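Aromatic-amino-acid aminotransferase (Burkholderia pseudomallei, PDB 4F4E) probably transfers amino groups between aromatic amino acids such as tyrosine and 2-oxoglutarate, working as a homodimer with covalently bound pyridoxal phosphate. Local coordinates at residues V223-R228 and A255-N260; V349-A354 and N407-A412. One frame throughout, in Å; residues are numbered along the deposited sequence.

Interaction 1: V223-R228 and A255-N260; sequences VVKARR and AAANLN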
loop_
_atom_site.group_PDB
_atom_site.type_symbol
_atom_site.label_atom_id
_atom_site.label_comp_id
_atom_site.label_asym_id
_atom_site.label_seq_id
_atom_site.Cartn_x
_atom_site.Cartn_y
_atom_site.Cartn_z
ATOM N N VAL A 223 -17.204 29.918 0.554
ATOM C CA VAL A 223 -15.933 30.484 0.066
ATOM C C VAL A 223 -15.209 29.563 -0.900
ATOM O O VAL A 223 -14.753 30.010 -1.939
ATOM C CB VAL A 223 -14.990 30.919 1.216
ATOM C CG1 VAL A 223 -13.699 31.489 0.657
ATOM C CG2 VAL A 223 -15.692 31.969 2.058
ATOM N N VAL A 224 -15.128 28.265 -0.573
ATOM C CA VAL A 224 -14.526 27.293 -1.486
ATOM C C VAL A 224 -15.246 27.345 -2.835
ATOM O O VAL A 224 -14.614 27.314 -3.879
ATOM C CB VAL A 224 -14.559 25.875 -0.887
ATOM C CG1 VAL A 224 -14.284 24.809 -1.966
ATOM C CG2 VAL A 224 -13.584 25.742 0.265
ATOM N N LYS A 225 -16.567 27.407 -2.809
ATOM C CA LYS A 225 -17.329 27.472 -4.059
ATOM C C LYS A 225 -17.029 28.766 -4.815
ATOM O O LYS A 225 -16.654 28.724 -5.996
ATOM C CB LYS A 225 -18.838 27.291 -3.833
ATOM C CG LYS A 225 -19.623 27.202 -5.152
ATOM C CD LYS A 225 -20.779 26.197 -5.109
ATOM C CE LYS A 225 -21.540 26.077 -6.438
ATOM N NZ LYS A 225 -21.291 24.811 -7.168
ATOM N N ALA A 226 -17.186 29.907 -4.141
ATOM C CA ALA A 226 -16.981 31.209 -4.761
ATOM C C ALA A 226 -15.565 31.392 -5.338
ATOM O O ALA A 226 -15.399 32.010 -6.429
ATOM C CB ALA A 226 -17.344 32.340 -3.808
ATOM N N ARG A 227 -14.565 30.845 -4.652
ATOM C CA ARG A 227 -13.184 31.015 -5.077
ATOM C C ARG A 227 -12.616 29.855 -5.885
ATOM O O ARG A 227 -11.475 29.888 -6.319
ATOM C CB ARG A 227 -12.342 31.375 -3.881
ATOM C CG ARG A 227 -12.704 32.782 -3.395
ATOM C CD ARG A 227 -11.811 33.224 -2.278
ATOM N NE ARG A 227 -10.478 33.516 -2.776
ATOM C CZ ARG A 227 -10.150 34.595 -3.487
ATOM N NH1 ARG A 227 -11.043 35.518 -3.817
ATOM N NH2 ARG A 227 -8.895 34.766 -3.852
ATOM N N ARG A 228 -13.458 28.858 -6.168
ATOM C CA ARG A 228 -13.048 27.687 -6.954
ATOM C C ARG A 228 -11.817 27.004 -6.358
ATOM O O ARG A 228 -10.901 26.611 -7.063
ATOM C CB ARG A 228 -12.870 28.056 -8.416
ATOM C CG ARG A 228 -14.085 28.832 -8.940
ATOM C CD ARG A 228 -14.061 28.975 -10.446
ATOM N NE ARG A 228 -13.050 29.952 -10.877
ATOM C CZ ARG A 228 -11.902 29.670 -11.509
ATOM N NH1 ARG A 228 -11.546 28.410 -11.817
ATOM N NH2 ARG A 228 -11.085 30.678 -11.829
ATOM N N ALA A 255 -20.905 17.985 -0.646
ATOM C CA ALA A 255 -21.578 17.204 -1.662
ATOM C C ALA A 255 -22.809 17.950 -2.171
ATOM O O ALA A 255 -23.032 18.001 -3.388
ATOM C CB ALA A 255 -21.955 15.810 -1.125
ATOM N N ALA A 256 -23.564 18.558 -1.258
ATOM C CA ALA A 256 -24.815 19.240 -1.594
ATOM C C ALA A 256 -24.581 20.491 -2.421
ATOM O O ALA A 256 -25.506 20.960 -3.091
ATOM C CB ALA A 256 -25.601 19.586 -0.314
ATOM N N ALA A 257 -23.359 21.033 -2.360
ATOM C CA ALA A 257 -22.965 22.259 -3.073
ATOM C C ALA A 257 -22.546 22.110 -4.534
ATOM O O ALA A 257 -22.167 23.103 -5.157
ATOM C CB ALA A 257 -21.856 22.994 -2.288
ATOM N N ASN A 258 -22.610 20.910 -5.099
ATOM C CA ASN A 258 -22.226 20.718 -6.508
ATOM C C ASN A 258 -20.813 21.215 -6.822
ATOM O O ASN A 258 -20.586 22.069 -7.720
ATOM C CB ASN A 258 -23.261 21.341 -7.443
ATOM C CG ASN A 258 -24.419 20.395 -7.712
ATOM O OD1 ASN A 258 -24.283 19.175 -7.593
ATOM N ND2 ASN A 258 -25.566 20.957 -8.075
ATOM N N LEU A 259 -19.906 20.698 -6.003
ATOM C CA LEU A 259 -18.488 20.940 -6.079
ATOM C C LEU A 259 -17.788 19.637 -6.435
ATOM O O LEU A 259 -18.302 18.557 -6.153
ATOM C CB LEU A 259 -17.979 21.400 -4.692
ATOM C CG LEU A 259 -18.509 22.749 -4.213
ATOM C CD1 LEU A 259 -17.976 23.108 -2.836
ATOM C CD2 LEU A 259 -18.127 23.821 -5.219
ATOM N N ASN A 260 -16.620 19.743 -7.064
ATOM C CA ASN A 260 -15.721 18.625 -7.124
ATOM C C ASN A 260 -15.004 18.580 -5.776
ATOM O O ASN A 260 -14.451 19.621 -5.329
ATOM C CB ASN A 260 -14.762 18.786 -8.266
ATOM C CG ASN A 260 -15.488 18.820 -9.616
ATOM O OD1 ASN A 260 -15.255 19.700 -10.406
ATOM N ND2 ASN A 260 -16.400 17.877 -9.849
#

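Interaction 2: V349-A354 and N407-A412; sequences VERLKA and NLDVVA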
loop_
_atom_site.group_PDB
_atom_site.type_symbol
_atom_site.label_atom_id
_atom_site.label_comp_id
_atom_site.label_asym_id
_atom_site.label_seq_id
_atom_site.Cartn_x
_atom_site.Cartn_y
_atom_site.Cartn_z
ATOM N N VAL A 349 -12.047 17.382 33.488
ATOM C CA VAL A 349 -12.526 18.722 33.812
ATOM C C VAL A 349 -13.022 18.829 35.256
ATOM O O VAL A 349 -12.640 19.747 35.980
ATOM C CB VAL A 349 -13.655 19.141 32.849
ATOM C CG1 VAL A 349 -14.193 20.513 33.244
ATOM C CG2 VAL A 349 -13.120 19.164 31.390
ATOM N N GLU A 350 -13.846 17.874 35.677
ATOM C CA GLU A 350 -14.380 17.908 37.045
ATOM C C GLU A 350 -13.248 17.890 38.081
ATOM O O GLU A 350 -13.294 18.620 39.091
ATOM C CB GLU A 350 -15.283 16.715 37.335
ATOM C CG GLU A 350 -16.646 16.649 36.662
ATOM C CD GLU A 350 -17.237 15.217 36.724
ATOM O OE1 GLU A 350 -16.481 14.227 36.939
ATOM O OE2 GLU A 350 -18.467 15.074 36.554
ATOM N N ARG A 351 -12.278 17.007 37.865
ATOM C CA ARG A 351 -11.187 16.829 38.808
ATOM C C ARG A 351 -10.291 18.052 38.927
ATOM O O ARG A 351 -9.865 18.398 40.032
ATOM C CB ARG A 351 -10.368 15.593 38.427
ATOM C CG ARG A 351 -11.103 14.306 38.746
ATOM C CD ARG A 351 -10.466 13.147 38.026
ATOM N NE ARG A 351 -10.982 11.872 38.470
ATOM C CZ ARG A 351 -12.203 11.421 38.214
ATOM N NH1 ARG A 351 -13.073 12.104 37.470
ATOM N NH2 ARG A 351 -12.567 10.265 38.711
ATOM N N LEU A 352 -10.013 18.711 37.788
ATOM C CA LEU A 352 -9.181 19.905 37.802
ATOM C C LEU A 352 -9.918 21.077 38.406
ATOM O O LEU A 352 -9.311 21.903 39.067
ATOM C CB LEU A 352 -8.661 20.212 36.393
ATOM C CG LEU A 352 -7.657 19.186 35.873
ATOM C CD1 LEU A 352 -7.350 19.399 34.410
ATOM C CD2 LEU A 352 -6.359 19.170 36.691
ATOM N N LYS A 353 -11.233 21.136 38.238
ATOM C CA LYS A 353 -12.023 22.077 38.970
ATOM C C LYS A 353 -11.972 21.863 40.486
ATOM O O LYS A 353 -11.770 22.831 41.241
ATOM C CB LYS A 353 -13.485 22.006 38.539
ATOM C CG LYS A 353 -14.301 23.115 39.157
ATOM C CD LYS A 353 -15.744 23.123 38.672
ATOM C CE LYS A 353 -16.549 24.100 39.509
ATOM N NZ LYS A 353 -17.727 24.611 38.754
ATOM N N ALA A 354 -12.195 20.619 40.916
ATOM C CA ALA A 354 -12.237 20.298 42.350
ATOM C C ALA A 354 -10.877 20.567 42.974
ATOM O O ALA A 354 -10.794 20.868 44.172
ATOM C CB ALA A 354 -12.656 18.851 42.570
ATOM N N ASN A 407 -6.082 5.348 35.164
ATOM C CA ASN A 407 -5.045 6.395 35.221
ATOM C C ASN A 407 -5.571 7.816 35.320
ATOM O O ASN A 407 -4.768 8.742 35.479
ATOM C CB ASN A 407 -4.067 6.275 34.055
ATOM C CG ASN A 407 -4.692 6.586 32.704
ATOM O OD1 ASN A 407 -5.767 7.203 32.604
ATOM N ND2 ASN A 407 -3.996 6.141 31.638
ATOM N N LEU A 408 -6.887 7.989 35.276
ATOM C CA LEU A 408 -7.479 9.340 35.222
ATOM C C LEU A 408 -7.082 10.172 36.449
ATOM O O LEU A 408 -6.728 11.329 36.334
ATOM C CB LEU A 408 -8.996 9.302 35.055
ATOM C CG LEU A 408 -9.696 10.658 34.985
ATOM C CD1 LEU A 408 -9.143 11.592 33.918
ATOM C CD2 LEU A 408 -11.172 10.425 34.799
ATOM N N ASP A 409 -7.122 9.573 37.631
ATOM C CA ASP A 409 -6.873 10.334 38.818
ATOM C C ASP A 409 -5.395 10.646 38.972
ATOM O O ASP A 409 -5.028 11.724 39.435
ATOM C CB ASP A 409 -7.379 9.593 40.044
ATOM C CG ASP A 409 -8.850 9.313 39.947
ATOM O OD1 ASP A 409 -9.638 10.218 39.990
ATOM O OD2 ASP A 409 -9.224 8.176 39.763
ATOM N N VAL A 410 -4.568 9.685 38.612
ATOM C CA VAL A 410 -3.127 9.866 38.603
ATOM C C VAL A 410 -2.733 11.056 37.718
ATOM O O VAL A 410 -1.993 11.965 38.130
ATOM C CB VAL A 410 -2.453 8.558 38.179
ATOM C CG1 VAL A 410 -0.962 8.768 37.987
ATOM C CG2 VAL A 410 -2.693 7.475 39.259
ATOM N N VAL A 411 -3.286 11.080 36.500
ATOM C CA VAL A 411 -2.998 12.128 35.554
ATOM C C VAL A 411 -3.524 13.485 36.032
ATOM O O VAL A 411 -2.792 14.511 35.982
ATOM C CB VAL A 411 -3.570 11.809 34.147
ATOM C CG1 VAL A 411 -3.503 13.033 33.230
ATOM C CG2 VAL A 411 -2.836 10.629 33.509
ATOM N N ALA A 412 -4.775 13.528 36.507
ATOM C CA ALA A 412 -5.357 14.779 36.956
ATOM C C ALA A 412 -4.577 15.373 38.138
ATOM O O ALA A 412 -4.302 16.582 38.183
ATOM C CB ALA A 412 -6.810 14.602 37.344
#

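Interaction 1: V223-R228 and A255-N260
Lys225 reaches from the last full turn of helix 214-227 to the end of helix 249-256. Its carbon chain first runs across the side chain of Leu259. CB lies against Leu259 CD2, and CG meets the same methyl. CD comes nearest to it, with Lys225 CD 3.6 Å from Leu259 CD2. CD is also the first atom to approach the backbone, 3.4 Å from Ala257 O. CE continues past that carbonyl. At the tip, in the conformer described here (two were modelled), Lys225 NZ gives a hydrogen bond of 2.8 Å to Ala257 O. The ammonium approaches almost head-on, with a C=O...N angle of 163°. Asn258 O is also close, 2.9 Å from Lys225 NZ. The chain leaves the helix with CG anti to the backbone N (chi1 -174°). In this conformer, bends at chi2 and chi4 then turn the tip onto the carbonyl of Ala257.

The other methyl of Leu259 faces the helix too. Leu259 CD1 touches Val224 CG1 at 4.2 Å. Phe254 packs against both Val224 and Leu259, so the apolar patch extends into helix 249-256. Asn258, which has positive phi, turns the chain out of that helix. Its OD1 is hydrogen-bonded to Arg117. A positive ammonium placed there, beside carbonyls at a helix C-terminus, would probably be favoured by the helix dipole. Arg228 ends the other helix in a Schellman motif. Each helix leads into a parallel strand, 230-235 and 261-266, which are neighbours in the central sheet. The contact thus joins successive helices in the alpha/beta large domain of a fold-type I aminotransferase.

Interaction 2: V349-A354 and N407-A412
Arg351 and Asp409 form a salt bridge between helices 324-354 and 408-419. One carboxylate oxygen takes both bonds. Arg351 NE donates to Asp409 OD1 at 2.6 Å, and the bond is nearly straight, with an N-H...O angle of 169°. Arg351 NH2 adds a weak, bent bond to the same Asp409 OD1 at 3.2 Å. The oxygen lies in the guanidinium plane, at its edge. NE, in contrast, meets OD1 from above the carboxylate plane, and the two planes are 39° apart. The third nitrogen, NH1, turns back to its own helix and donates to the carbonyl oxygen of Gly347. Each guanidinium nitrogen therefore has a protein acceptor, though the bond of NH2 is weak. The NE and NH1 bonds, one to each helix, hold the rotation of the group.

The two segments run in roughly the same direction, with their axes crossing at -45°. The C-terminal end of the long helix 324-354 and helix 408-419 lie in the small domain of the class I aminotransferase fold, and helix 408-419 lies at the very end of the chain.

Leu408 covers one face of the guanidinium, with its CD2 3.6 Å above the plane and over its centre. Leu408 CG is anti to the backbone N, which carries the branch toward the arginine. Nearer the backbone, Arg351 CB packs on Ala412 CB at 3.8 Å. Leu352 CD2 lies 3.6 Å from Ala412 O. Leu348 and Met344, one and two turns back on the long helix, extend the apolar side around Leu408.

In the fold
Interactions 1 and 2 share no helix. They lie on opposite sides of the chain's centre, with centres about 44 Å apart and nearest atoms about 32 Å apart. Interaction 1 is a surface contact in the large domain, near the second subunit: Asn260 packs on Phe25 of that subunit. Interaction 2 is more buried and lies in the small domain, where no other chain of the assembly touches its two segments. Each has a basic side chain whose aliphatic part packs on apolar groups. Their acceptors differ. In 223-228 with 255-260 the lysine uses backbone carbonyl oxygen at a helix end. In 349-354 with 407-412 the arginine pairs with a carboxylate.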